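Glutathione S-transferase (Burkholderia glumae, PDB 4ISD) binds glutathione and, as a glutathione S-transferase homolog, probably conjugates it to electrophilic substrates. Local coordinates at residues A19-A24 and Q205-Q210; E158-G161 and D165-I168; K146-A151 and N178-C183; L64-F69 and E83-P88. All coordinates share one frame; numbering follows the deposited sequence.

In the fold
Contact 1 joins the thioredoxin-like and helical parts of the glutathione transferase fold and lies closest to the ligand. F20 of segment 19-24 borders the glutathione. Contact 2, in the loop before helix 168-177, touches contact 1 through I168 CD1, 3.4 Å from S23 O; the two centres are about 18 Å apart. Contact 3 is also within the helical part. Its centre is about 21 Å from that of contact 1, and the R179 side chain is about 8 Å from a bound glutathione. Contact 4 ties a strand to helix 74-84 in the thioredoxin-like part. Contacts 3 and 4 lie on opposite sides of the chain centre, with centres about 33 Å apart.

Contact 1 of 4, residues A19-A24 and Q205-Q210; sequences AFAMSA and QQWVKQ. With GSH (glutathione), chain F.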
loop_
_atom_site.group_PDB
_atom_site.type_symbol
_atom_site.label_atom_id
_atom_site.label_comp_id
_atom_site.label_asym_id
_atom_site.label_seq_id
_atom_site.Cartn_x
_atom_site.Cartn_y
_atom_site.Cartn_z
ATOM N N ALA A 19 -7.513 9.134 -9.050
ATOM C CA ALA A 19 -6.237 9.671 -8.607
ATOM C C ALA A 19 -5.146 8.620 -8.731
ATOM O O ALA A 19 -3.952 8.935 -8.756
ATOM C CB ALA A 19 -6.344 10.111 -7.178
ATOM N N PHE A 20 -5.557 7.360 -8.791
ATOM C CA PHE A 20 -4.607 6.267 -8.749
ATOM C C PHE A 20 -4.226 5.824 -10.144
ATOM O O PHE A 20 -3.095 5.400 -10.378
ATOM C CB PHE A 20 -5.164 5.115 -7.913
ATOM C CG PHE A 20 -5.523 5.525 -6.515
ATOM C CD1 PHE A 20 -4.554 6.075 -5.677
ATOM C CD2 PHE A 20 -6.828 5.395 -6.046
ATOM C CE1 PHE A 20 -4.873 6.475 -4.381
ATOM C CE2 PHE A 20 -7.165 5.790 -4.757
ATOM C CZ PHE A 20 -6.186 6.327 -3.917
ATOM N N ALA A 21 -5.176 5.932 -11.064
ATOM C CA ALA A 21 -4.897 5.715 -12.469
ATOM C C ALA A 21 -3.836 6.726 -12.882
ATOM O O ALA A 21 -2.816 6.382 -13.495
ATOM C CB ALA A 21 -6.157 5.904 -13.287
ATOM N N MET A 22 -4.073 7.978 -12.507
ATOM C CA MET A 22 -3.177 9.067 -12.863
ATOM C C MET A 22 -1.767 8.817 -12.341
ATOM O O MET A 22 -0.767 9.105 -13.015
ATOM C CB MET A 22 -3.719 10.371 -12.308
ATOM C CG MET A 22 -2.825 11.552 -12.550
ATOM S SD MET A 22 -3.645 13.057 -12.027
ATOM C CE MET A 22 -2.202 13.940 -11.474
ATOM N N SER A 23 -1.696 8.250 -11.146
ATOM C CA SER A 23 -0.419 7.937 -10.522
ATOM C C SER A 23 0.426 6.974 -11.354
ATOM O O SER A 23 1.625 7.198 -11.543
ATOM C CB SER A 23 -0.653 7.344 -9.140
ATOM O OG SER A 23 0.585 7.200 -8.469
ATOM N N ALA A 24 -0.199 5.904 -11.847
ATOM C CA ALA A 24 0.526 4.906 -12.637
ATOM C C ALA A 24 0.940 5.500 -13.978
ATOM O O ALA A 24 2.061 5.282 -14.458
ATOM C CB ALA A 24 -0.320 3.628 -12.844
ATOM N N GLN A 205 0.498 16.767 -16.805
ATOM C CA GLN A 205 -0.165 17.529 -17.868
ATOM C C GLN A 205 -0.523 16.638 -19.039
ATOM O O GLN A 205 -1.549 16.832 -19.692
ATOM C CB GLN A 205 0.699 18.702 -18.353
ATOM C CG GLN A 205 0.695 19.908 -17.415
ATOM C CD GLN A 205 -0.715 20.403 -17.101
ATOM O OE1 GLN A 205 -1.439 20.876 -17.991
ATOM N NE2 GLN A 205 -1.114 20.288 -15.831
ATOM N N GLN A 206 0.328 15.655 -19.303
ATOM C CA GLN A 206 0.051 14.699 -20.355
ATOM C C GLN A 206 -1.255 13.994 -20.024
ATOM O O GLN A 206 -2.048 13.699 -20.932
ATOM C CB GLN A 206 1.190 13.686 -20.471
ATOM C CG GLN A 206 2.367 14.155 -21.286
ATOM C CD GLN A 206 1.984 14.374 -22.721
ATOM O OE1 GLN A 206 1.078 13.715 -23.235
ATOM N NE2 GLN A 206 2.654 15.316 -23.381
ATOM N N TRP A 207 -1.475 13.748 -18.721
ATOM C CA TRP A 207 -2.698 13.100 -18.233
ATOM C C TRP A 207 -3.938 13.966 -18.425
ATOM O O TRP A 207 -4.968 13.462 -18.889
ATOM C CB TRP A 207 -2.580 12.689 -16.764
ATOM C CG TRP A 207 -3.882 12.272 -16.145
ATOM C CD1 TRP A 207 -4.751 13.064 -15.450
ATOM C CD2 TRP A 207 -4.463 10.956 -16.161
ATOM N NE1 TRP A 207 -5.836 12.325 -15.040
ATOM C CE2 TRP A 207 -5.682 11.029 -15.457
ATOM C CE3 TRP A 207 -4.064 9.721 -16.692
ATOM C CZ2 TRP A 207 -6.509 9.914 -15.271
ATOM C CZ3 TRP A 207 -4.892 8.613 -16.510
ATOM C CH2 TRP A 207 -6.102 8.720 -15.812
ATOM N N VAL A 208 -3.860 15.253 -18.077
ATOM C CA VAL A 208 -5.034 16.113 -18.267
ATOM C C VAL A 208 -5.310 16.335 -19.755
ATOM O O VAL A 208 -6.452 16.582 -20.156
ATOM C CB VAL A 208 -4.992 17.465 -17.473
ATOM C CG1 VAL A 208 -3.872 17.474 -16.426
ATOM C CG2 VAL A 208 -4.867 18.620 -18.396
ATOM N N LYS A 209 -4.260 16.202 -20.564
ATOM C CA LYS A 209 -4.372 16.267 -22.026
ATOM C C LYS A 209 -5.012 15.003 -22.608
ATOM O O LYS A 209 -5.836 15.072 -23.513
ATOM C CB LYS A 209 -2.991 16.508 -22.662
ATOM C CG LYS A 209 -2.823 16.004 -24.098
ATOM C CD LYS A 209 -3.223 17.056 -25.133
ATOM C CE LYS A 209 -2.590 16.767 -26.498
ATOM N NZ LYS A 209 -3.596 16.795 -27.600
ATOM N N GLN A 210 -4.619 13.844 -22.097
ATOM C CA GLN A 210 -5.199 12.595 -22.578
ATOM C C GLN A 210 -6.667 12.524 -22.162
ATOM O O GLN A 210 -7.528 12.113 -22.946
ATOM C CB GLN A 210 -4.428 11.398 -22.026
ATOM C CG GLN A 210 -5.064 10.062 -22.342
ATOM C CD GLN A 210 -4.288 9.284 -23.374
ATOM O OE1 GLN A 210 -3.122 9.589 -23.645
ATOM N NE2 GLN A 210 -4.924 8.270 -23.961
HETATM N N1 GSH F . -5.051 1.152 -3.695
HETATM C CA1 GSH F . -5.579 1.108 -5.042
HETATM C C1 GSH F . -4.580 1.553 -6.075
HETATM O O11 GSH F . -3.654 2.370 -5.798
HETATM O O12 GSH F . -4.669 1.074 -7.238
HETATM C CB1 GSH F . -6.895 1.832 -5.176
HETATM C CG1 GSH F . -7.462 1.569 -6.579
HETATM C CD1 GSH F . -8.896 2.126 -6.665
HETATM O OE1 GSH F . -9.474 2.493 -5.648
HETATM N N2 GSH F . -9.563 2.228 -7.964
HETATM C CA2 GSH F . -10.904 2.750 -8.101
HETATM C C2 GSH F . -11.826 1.684 -8.609
HETATM O O2 GSH F . -11.437 0.833 -9.387
HETATM C CB2 GSH F . -10.939 3.882 -9.087
HETATM S SG2 GSH F . -11.645 5.306 -8.295
HETATM N N3 GSH F . -13.208 1.652 -8.193
HETATM C CA3 GSH F . -14.045 0.592 -8.716
HETATM C C3 GSH F . -14.360 -0.333 -7.574
HETATM O O31 GSH F . -13.606 -0.355 -6.560
HETATM O O32 GSH F . -15.384 -1.074 -7.629
#
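The indole of W207 carries M22 over one face. M22 CB lies 3.8 Å above the plane, near the centre of the ring system. A21 CB comes obliquely to the far end of the six-membered ring, 3.8 Å from W207 CH2. The other flat group, F20, belongs to the ligand side. Its CD2 is 3.7 Å from CB1 of glutathione, in an oblique approach.

M22 makes two kinds of contact with the five-membered ring. Its CG sits 3.8 Å from the W207 ring centroid and only 8° off the normal, a CH-pi contact. Its sulfur is further off axis. M22 SD lies 4.0 Å from the same centroid, 31° off the normal, in a Met-aromatic contact. In M22, CG is anti to the backbone N (chi1 177°), which lays CB and CG over the indole; the chain bends only at chi3, about the CG-SD bond. All three touching residues, A21, M22 and W207, are buried, and the contact between them is apolar.

The pair joins helix 19-31 of the thioredoxin-like domain to helix 202-212 of the helical domain. F20, two residues before M22, borders the glutathione while M22 packs on W207. M22 also packs on T171 and L175 of helix 168-177. The rings of Y16 and F25 meet W207, and A21 rests on V12 of strand 8-13.

Contact 2 of 4, residues E158-G161 and D165-I168; sequences ERYG and DWCI
Y160 sets one edge of its ring against the start of the W166 side chain. Its CE2 is 3.8 Å from W166 CB, which lies near the plane of the tyrosine ring. The same Y160 CE2 is 4.2 Å from W166 CD1, so the contact grazes the indole obliquely and is no ring stack. The two side chains run side by side. Their matching first torsions, 173° in Y160 and 174° in W166, put CG anti to the backbone N in each and send them the same way.

The backbones also come close. G161 and W166 have CA atoms 4.9 Å apart, and G161 CA is 4.5 Å from D165 O. I168 N lies 3.7 Å above one face of the W166 indole, toward its rim.

R201 is shared by the two aromatic residues. It is hydrogen-bonded to Y160 OH and makes a cation-pi contact with W166.

This loop leads from helix 139-154 into helix 168-177, and C167 N is hydrogen-bonded to D170 OD2 of the latter. W166 rests on V26 and E30 of helix 19-31, while Q198 of helix 189-199 touches both aromatic side chains.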
loop_
_atom_site.group_PDB
_atom_site.type_symbol
_atom_site.label_atom_id
_atom_site.label_comp_id
_atom_site.label_asym_id
_atom_site.label_seq_id
_atom_site.Cartn_x
_atom_site.Cartn_y
_atom_site.Cartn_z
ATOM N N GLU A 158 11.550 25.609 0.205
ATOM C CA GLU A 158 12.912 25.270 -0.222
ATOM C C GLU A 158 13.062 23.884 -0.865
ATOM O O GLU A 158 14.129 23.568 -1.385
ATOM C CB GLU A 158 13.897 25.369 0.946
ATOM C CG GLU A 158 13.917 26.697 1.675
ATOM C CD GLU A 158 15.029 26.760 2.700
ATOM O OE1 GLU A 158 15.890 25.854 2.697
ATOM O OE2 GLU A 158 15.047 27.714 3.507
ATOM N N ARG A 159 12.029 23.050 -0.811
ATOM C CA ARG A 159 12.116 21.712 -1.408
ATOM C C ARG A 159 11.033 21.510 -2.468
ATOM O O ARG A 159 9.858 21.776 -2.223
ATOM C CB ARG A 159 11.990 20.603 -0.339
ATOM C CG ARG A 159 13.130 20.536 0.672
ATOM C CD ARG A 159 13.027 19.316 1.587
ATOM N NE ARG A 159 11.715 19.160 2.220
ATOM C CZ ARG A 159 11.297 19.863 3.275
ATOM N NH1 ARG A 159 12.086 20.797 3.818
ATOM N NH2 ARG A 159 10.077 19.648 3.780
ATOM N N TYR A 160 11.417 21.012 -3.635
ATOM C CA TYR A 160 10.460 20.869 -4.721
ATOM C C TYR A 160 9.402 19.818 -4.397
ATOM O O TYR A 160 8.201 20.066 -4.541
ATOM C CB TYR A 160 11.169 20.538 -6.033
ATOM C CG TYR A 160 10.212 20.224 -7.154
ATOM C CD1 TYR A 160 9.671 21.235 -7.939
ATOM C CD2 TYR A 160 9.836 18.920 -7.420
ATOM C CE1 TYR A 160 8.787 20.951 -8.963
ATOM C CE2 TYR A 160 8.955 18.627 -8.430
ATOM C CZ TYR A 160 8.438 19.645 -9.200
ATOM O OH TYR A 160 7.565 19.343 -10.212
ATOM N N GLY A 161 9.862 18.634 -3.992
ATOM C CA GLY A 161 8.985 17.584 -3.498
ATOM C C GLY A 161 9.084 17.551 -1.981
ATOM O O GLY A 161 9.874 18.299 -1.397
ATOM N N ASP A 165 14.021 16.062 -4.290
ATOM C CA ASP A 165 13.744 15.588 -5.643
ATOM C C ASP A 165 12.346 14.982 -5.725
ATOM O O ASP A 165 11.854 14.360 -4.763
ATOM C CB ASP A 165 14.790 14.566 -6.095
ATOM C CG ASP A 165 16.129 15.206 -6.437
ATOM O OD1 ASP A 165 16.153 16.390 -6.849
ATOM O OD2 ASP A 165 17.157 14.521 -6.298
ATOM N N TRP A 166 11.693 15.184 -6.863
ATOM C CA TRP A 166 10.372 14.614 -7.081
ATOM C C TRP A 166 10.404 13.095 -6.936
ATOM O O TRP A 166 11.373 12.445 -7.331
ATOM C CB TRP A 166 9.856 14.982 -8.469
ATOM C CG TRP A 166 8.557 14.321 -8.817
ATOM C CD1 TRP A 166 7.302 14.807 -8.589
ATOM C CD2 TRP A 166 8.380 13.058 -9.468
ATOM N NE1 TRP A 166 6.349 13.921 -9.055
ATOM C CE2 TRP A 166 6.991 12.843 -9.596
ATOM C CE3 TRP A 166 9.264 12.088 -9.946
ATOM C CZ2 TRP A 166 6.470 11.705 -10.187
ATOM C CZ3 TRP A 166 8.742 10.955 -10.527
ATOM C CH2 TRP A 166 7.359 10.770 -10.638
ATOM N N CYS A 167 9.354 12.540 -6.339
ATOM C CA CYS A 167 9.082 11.109 -6.453
ATOM C C CYS A 167 7.581 10.939 -6.667
ATOM O O CYS A 167 6.823 11.912 -6.523
ATOM C CB CYS A 167 9.588 10.319 -5.238
ATOM S SG CYS A 167 8.816 10.678 -3.645
ATOM N N ILE A 168 7.157 9.725 -7.024
ATOM C CA ILE A 168 5.746 9.464 -7.312
ATOM C C ILE A 168 4.846 9.770 -6.111
ATOM O O ILE A 168 3.662 10.059 -6.285
ATOM C CB ILE A 168 5.489 8.005 -7.817
ATOM C CG1 ILE A 168 4.092 7.903 -8.426
ATOM C CG2 ILE A 168 5.677 6.969 -6.704
ATOM C CD1 ILE A 168 3.871 8.886 -9.552
#

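Contact 3 of 4, residues K146-A151 and N178-C183; sequences KLLSAA and NRLVAC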
loop_
_atom_site.group_PDB
_atom_site.type_symbol
_atom_site.label_atom_id
_atom_site.label_comp_id
_atom_site.label_asym_id
_atom_site.label_seq_id
_atom_site.Cartn_x
_atom_site.Cartn_y
_atom_site.Cartn_z
ATOM N N LYS A 146 -5.527 15.730 10.205
ATOM C CA LYS A 146 -4.345 14.916 9.974
ATOM C C LYS A 146 -3.724 15.281 8.635
ATOM O O LYS A 146 -2.500 15.370 8.514
ATOM C CB LYS A 146 -4.700 13.433 10.032
ATOM N N LEU A 147 -4.568 15.519 7.634
ATOM C CA LEU A 147 -4.078 15.899 6.307
ATOM C C LEU A 147 -3.332 17.234 6.349
ATOM O O LEU A 147 -2.219 17.352 5.848
ATOM C CB LEU A 147 -5.221 15.982 5.294
ATOM C CG LEU A 147 -4.690 16.237 3.884
ATOM C CD1 LEU A 147 -3.651 15.178 3.554
ATOM C CD2 LEU A 147 -5.803 16.271 2.833
ATOM N N LEU A 148 -3.939 18.238 6.969
ATOM C CA LEU A 148 -3.324 19.560 6.996
ATOM C C LEU A 148 -2.023 19.552 7.781
ATOM O O LEU A 148 -1.055 20.196 7.394
ATOM C CB LEU A 148 -4.286 20.590 7.569
ATOM C CG LEU A 148 -3.794 22.025 7.486
ATOM C CD1 LEU A 148 -3.636 22.427 6.041
ATOM C CD2 LEU A 148 -4.773 22.928 8.192
ATOM N N SER A 149 -2.000 18.803 8.876
ATOM C CA SER A 149 -0.811 18.719 9.713
ATOM C C SER A 149 0.336 18.034 8.987
ATOM O O SER A 149 1.486 18.445 9.120
ATOM C CB SER A 149 -1.116 17.977 11.010
ATOM O OG SER A 149 0.046 17.901 11.819
ATOM N N ALA A 150 0.021 16.993 8.217
ATOM C CA ALA A 150 1.041 16.328 7.413
ATOM C C ALA A 150 1.597 17.298 6.374
ATOM O O ALA A 150 2.810 17.389 6.181
ATOM C CB ALA A 150 0.472 15.097 6.733
ATOM N N ALA A 151 0.695 18.020 5.709
ATOM C CA ALA A 151 1.070 18.972 4.668
ATOM C C ALA A 151 1.981 20.064 5.230
ATOM O O ALA A 151 2.987 20.414 4.615
ATOM C CB ALA A 151 -0.170 19.590 4.045
ATOM N N ASN A 178 -5.897 18.052 -2.541
ATOM C CA ASN A 178 -7.007 18.804 -3.121
ATOM C C ASN A 178 -8.306 18.646 -2.333
ATOM O O ASN A 178 -9.306 19.301 -2.632
ATOM C CB ASN A 178 -7.198 18.464 -4.605
ATOM C CG ASN A 178 -6.237 19.240 -5.511
ATOM O OD1 ASN A 178 -5.212 18.710 -5.972
ATOM N ND2 ASN A 178 -6.561 20.509 -5.759
ATOM N N ARG A 179 -8.280 17.786 -1.316
ATOM C CA ARG A 179 -9.443 17.558 -0.464
ATOM C C ARG A 179 -9.505 18.594 0.642
ATOM O O ARG A 179 -10.497 18.674 1.381
ATOM C CB ARG A 179 -9.394 16.168 0.166
ATOM C CG ARG A 179 -9.380 15.027 -0.822
ATOM C CD ARG A 179 -10.708 14.875 -1.531
ATOM N NE ARG A 179 -10.748 13.609 -2.255
ATOM C CZ ARG A 179 -11.859 13.047 -2.718
ATOM N NH1 ARG A 179 -11.800 11.886 -3.362
ATOM N NH2 ARG A 179 -13.029 13.644 -2.531
ATOM N N LEU A 180 -8.434 19.372 0.770
ATOM C CA LEU A 180 -8.377 20.412 1.789
ATOM C C LEU A 180 -9.429 21.477 1.495
ATOM O O LEU A 180 -9.931 22.149 2.404
ATOM C CB LEU A 180 -6.977 21.023 1.856
ATOM C CG LEU A 180 -5.914 20.123 2.493
ATOM C CD1 LEU A 180 -4.581 20.859 2.566
ATOM C CD2 LEU A 180 -6.364 19.689 3.878
ATOM N N VAL A 181 -9.783 21.591 0.220
ATOM C CA VAL A 181 -10.780 22.547 -0.226
ATOM C C VAL A 181 -12.140 22.312 0.446
ATOM O O VAL A 181 -12.922 23.258 0.621
ATOM C CB VAL A 181 -10.911 22.553 -1.776
ATOM C CG1 VAL A 181 -11.683 21.344 -2.248
ATOM C CG2 VAL A 181 -11.594 23.808 -2.246
ATOM N N ALA A 182 -12.413 21.071 0.847
ATOM C CA ALA A 182 -13.702 20.737 1.466
ATOM C C ALA A 182 -13.688 20.848 2.997
ATOM O O ALA A 182 -14.718 20.655 3.658
ATOM C CB ALA A 182 -14.152 19.353 1.043
ATOM N N CYS A 183 -12.517 21.157 3.550
ATOM C CA CYS A 183 -12.356 21.269 4.995
ATOM C C CYS A 183 -12.688 22.678 5.470
ATOM O O CYS A 183 -13.235 23.485 4.719
ATOM C CB CYS A 183 -10.933 20.879 5.417
ATOM S SG CYS A 183 -10.427 19.171 4.979
#
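L147 and L180 reach each other through different first torsions. L147 has CG anti to the backbone N (chi1 -174°), and with chi2 at 54° its CD2 becomes the forward branch. L180 has CG beside the backbone N (chi1 -73°) and points from its 3-10 segment toward the helix. The contact belongs to the all-helical C-terminal domain of the glutathione transferase fold. It packs helix 139-154 against the short 3-10 segment 178-182 that follows helix 168-177.

L180 is the shared partner. Its two methyl groups divide between neighbouring leucines of the helix. L180 CD2 meets L147 CD2 at 3.6 Å, and the same L180 methyl is 3.8 Å from L147 CG. These two side chains cross at a slant. L148 crosses L180 nearly at a right angle and touches it with one branch. R179 adds only a marginal contact, with its CB 4.5 Å from L147 CD2; its guanidinium end leads away.

Both L147 and L180 are buried. L147 is also packed by F115, F173 and L177, so the apolar cluster extends from the 3-10 segment to helix 168-177. L148 borders D185 and P188 on the loop leading to helix 189-199.

There is a covalent tie to helix 139-154 as well. C183, just after the 3-10 segment, forms a disulfide with C144. The 3-10 segment itself is held by its own backbone bonds, A182 N to R179 O at 3.1 Å and C183 N to L180 O at 3.0 Å. The second leucine contact is methyl to methyl, L148 CD1 to L180 CD1 at 3.9 Å.

Contact 4 of 4, residues L64-F69 and E83-P88; sequences LQHDRF and EVYPAP
A beta hairpin of the thioredoxin-like domain meets the end of helix 74-84 here, and H66 and Y85 make the link. H66 and F69 close the hairpin as a type II' turn. Backbone bonds run both ways between them, H66 N to F69 O at 2.7 Å and F69 N to H66 O at 2.8 Å.

H66, the last residue of strand 63-66, has CG anti to the backbone N (chi1 -173°), which sends the imidazole toward Y85. Its NE2 is hydrogen-bonded to Y85 OH at 2.6 Å. The bond is nearly straight, 174°, and the hydroxyl lies in the plane of the imidazole at its edge. The two rings meet rim to rim, with planes at 74° and centroids 5.6 Å apart. V84 CG1 is 3.8 Å from H66 CE1 and lies 3.6 Å above one face of the Y85 ring, toward its rim.

Y80 of helix 74-84 meets the H66 ring edge-to-face, and Y90 does the same with Y85. At the neighbouring residue E83, the carboxylate forms salt bridges with R101 and R105 of the second subunit.

The H66-Y85 bond joins two buried polar groups and gives each a partner, where V84, I8 and the rings of Y80 and Y90 pack around them. Either group could donate. If the hydroxyl does, the imidazole would probably be neutral and carry its proton on ND1.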
loop_
_atom_site.group_PDB
_atom_site.type_symbol
_atom_site.label_atom_id
_atom_site.label_comp_id
_atom_site.label_asym_id
_atom_site.label_seq_id
_atom_site.Cartn_x
_atom_site.Cartn_y
_atom_site.Cartn_z
ATOM N N LEU A 64 -1.788 -2.787 -14.740
ATOM C CA LEU A 64 -0.715 -2.728 -15.731
ATOM C C LEU A 64 -0.523 -4.088 -16.403
ATOM O O LEU A 64 -0.479 -5.113 -15.737
ATOM C CB LEU A 64 0.595 -2.273 -15.076
ATOM C CG LEU A 64 1.869 -2.265 -15.928
ATOM C CD1 LEU A 64 1.976 -0.997 -16.777
ATOM C CD2 LEU A 64 3.111 -2.444 -15.054
ATOM N N GLN A 65 -0.437 -4.090 -17.727
ATOM C CA GLN A 65 0.012 -5.268 -18.447
ATOM C C GLN A 65 1.398 -5.027 -19.029
ATOM O O GLN A 65 1.574 -4.207 -19.941
ATOM C CB GLN A 65 -0.953 -5.660 -19.558
ATOM C CG GLN A 65 -0.418 -6.818 -20.374
ATOM C CD GLN A 65 -1.508 -7.648 -21.016
ATOM O OE1 GLN A 65 -2.647 -7.198 -21.164
ATOM N NE2 GLN A 65 -1.161 -8.872 -21.404
ATOM N N HIS A 66 2.377 -5.741 -18.486
ATOM C CA HIS A 66 3.760 -5.632 -18.926
ATOM C C HIS A 66 4.155 -6.902 -19.652
ATOM O O HIS A 66 4.402 -7.940 -19.035
ATOM C CB HIS A 66 4.697 -5.390 -17.739
ATOM C CG HIS A 66 6.112 -5.109 -18.145
ATOM N ND1 HIS A 66 7.120 -6.037 -18.020
ATOM C CD2 HIS A 66 6.677 -4.011 -18.695
ATOM C CE1 HIS A 66 8.252 -5.523 -18.468
ATOM N NE2 HIS A 66 8.011 -4.293 -18.879
ATOM N N ASP A 67 4.215 -6.798 -20.972
ATOM C CA ASP A 67 4.435 -7.939 -21.854
ATOM C C ASP A 67 3.314 -8.959 -21.627
ATOM O O ASP A 67 2.257 -8.859 -22.251
ATOM C CB ASP A 67 5.835 -8.530 -21.657
ATOM C CG ASP A 67 6.210 -9.537 -22.734
ATOM O OD1 ASP A 67 5.305 -10.108 -23.385
ATOM O OD2 ASP A 67 7.424 -9.769 -22.921
ATOM N N ARG A 68 3.525 -9.927 -20.740
ATOM C CA ARG A 68 2.470 -10.890 -20.461
ATOM C C ARG A 68 1.960 -10.759 -19.033
ATOM O O ARG A 68 0.863 -11.202 -18.706
ATOM C CB ARG A 68 2.956 -12.305 -20.732
ATOM C CG ARG A 68 3.301 -12.556 -22.181
ATOM C CD ARG A 68 2.100 -12.303 -23.061
ATOM N NE ARG A 68 1.926 -13.380 -24.029
ATOM C CZ ARG A 68 2.613 -13.483 -25.163
ATOM N NH1 ARG A 68 3.536 -12.581 -25.475
ATOM N NH2 ARG A 68 2.387 -14.497 -25.982
ATOM N N PHE A 69 2.758 -10.102 -18.207
ATOM C CA PHE A 69 2.512 -9.977 -16.788
ATOM C C PHE A 69 1.466 -8.914 -16.500
ATOM O O PHE A 69 1.570 -7.794 -16.985
ATOM C CB PHE A 69 3.835 -9.583 -16.136
ATOM C CG PHE A 69 3.773 -9.438 -14.644
ATOM C CD1 PHE A 69 3.527 -10.536 -13.841
ATOM C CD2 PHE A 69 4.003 -8.197 -14.048
ATOM C CE1 PHE A 69 3.486 -10.406 -12.473
ATOM C CE2 PHE A 69 3.968 -8.057 -12.677
ATOM C CZ PHE A 69 3.714 -9.170 -11.885
ATOM N N GLU A 83 11.740 -1.351 -10.701
ATOM C CA GLU A 83 12.675 -2.469 -10.631
ATOM C C GLU A 83 13.058 -2.957 -12.021
ATOM O O GLU A 83 14.208 -3.344 -12.268
ATOM C CB GLU A 83 12.096 -3.614 -9.790
ATOM C CG GLU A 83 12.602 -3.614 -8.358
ATOM C CD GLU A 83 11.778 -4.469 -7.432
ATOM O OE1 GLU A 83 11.195 -5.466 -7.901
ATOM O OE2 GLU A 83 11.702 -4.130 -6.229
ATOM N N VAL A 84 12.085 -2.927 -12.924
ATOM C CA VAL A 84 12.279 -3.362 -14.306
ATOM C C VAL A 84 13.004 -2.287 -15.115
ATOM O O VAL A 84 13.823 -2.587 -15.981
ATOM C CB VAL A 84 10.922 -3.689 -14.971
ATOM C CG1 VAL A 84 11.114 -4.157 -16.400
ATOM C CG2 VAL A 84 10.156 -4.728 -14.144
ATOM N N TYR A 85 12.709 -1.027 -14.830
ATOM C CA TYR A 85 13.376 0.082 -15.518
ATOM C C TYR A 85 13.989 0.991 -14.489
ATOM O O TYR A 85 13.426 2.022 -14.175
ATOM C CB TYR A 85 12.386 0.870 -16.383
ATOM C CG TYR A 85 11.662 -0.028 -17.345
ATOM C CD1 TYR A 85 12.301 -0.524 -18.481
ATOM C CD2 TYR A 85 10.354 -0.428 -17.096
ATOM C CE1 TYR A 85 11.637 -1.373 -19.350
ATOM C CE2 TYR A 85 9.686 -1.272 -17.955
ATOM C CZ TYR A 85 10.324 -1.744 -19.073
ATOM O OH TYR A 85 9.641 -2.579 -19.926
ATOM N N PRO A 86 15.151 0.604 -13.952
ATOM C CA PRO A 86 15.750 1.363 -12.844
ATOM C C PRO A 86 16.684 2.513 -13.277
ATOM O O PRO A 86 17.193 2.545 -14.402
ATOM C CB PRO A 86 16.553 0.283 -12.112
ATOM C CG PRO A 86 17.027 -0.629 -13.239
ATOM C CD PRO A 86 15.932 -0.603 -14.293
ATOM N N ALA A 87 16.888 3.461 -12.366
ATOM C CA ALA A 87 18.028 4.374 -12.417
ATOM C C ALA A 87 19.296 3.539 -12.492
ATOM O O ALA A 87 19.356 2.451 -11.925
ATOM C CB ALA A 87 18.047 5.233 -11.174
ATOM N N PRO A 88 20.326 4.031 -13.181
ATOM C CA PRO A 88 20.429 5.293 -13.932
ATOM C C PRO A 88 20.047 5.180 -15.412
ATOM O O PRO A 88 20.136 6.175 -16.134
ATOM C CB PRO A 88 21.914 5.642 -13.809
ATOM C CG PRO A 88 22.591 4.308 -13.723
ATOM C CD PRO A 88 21.631 3.364 -13.026
#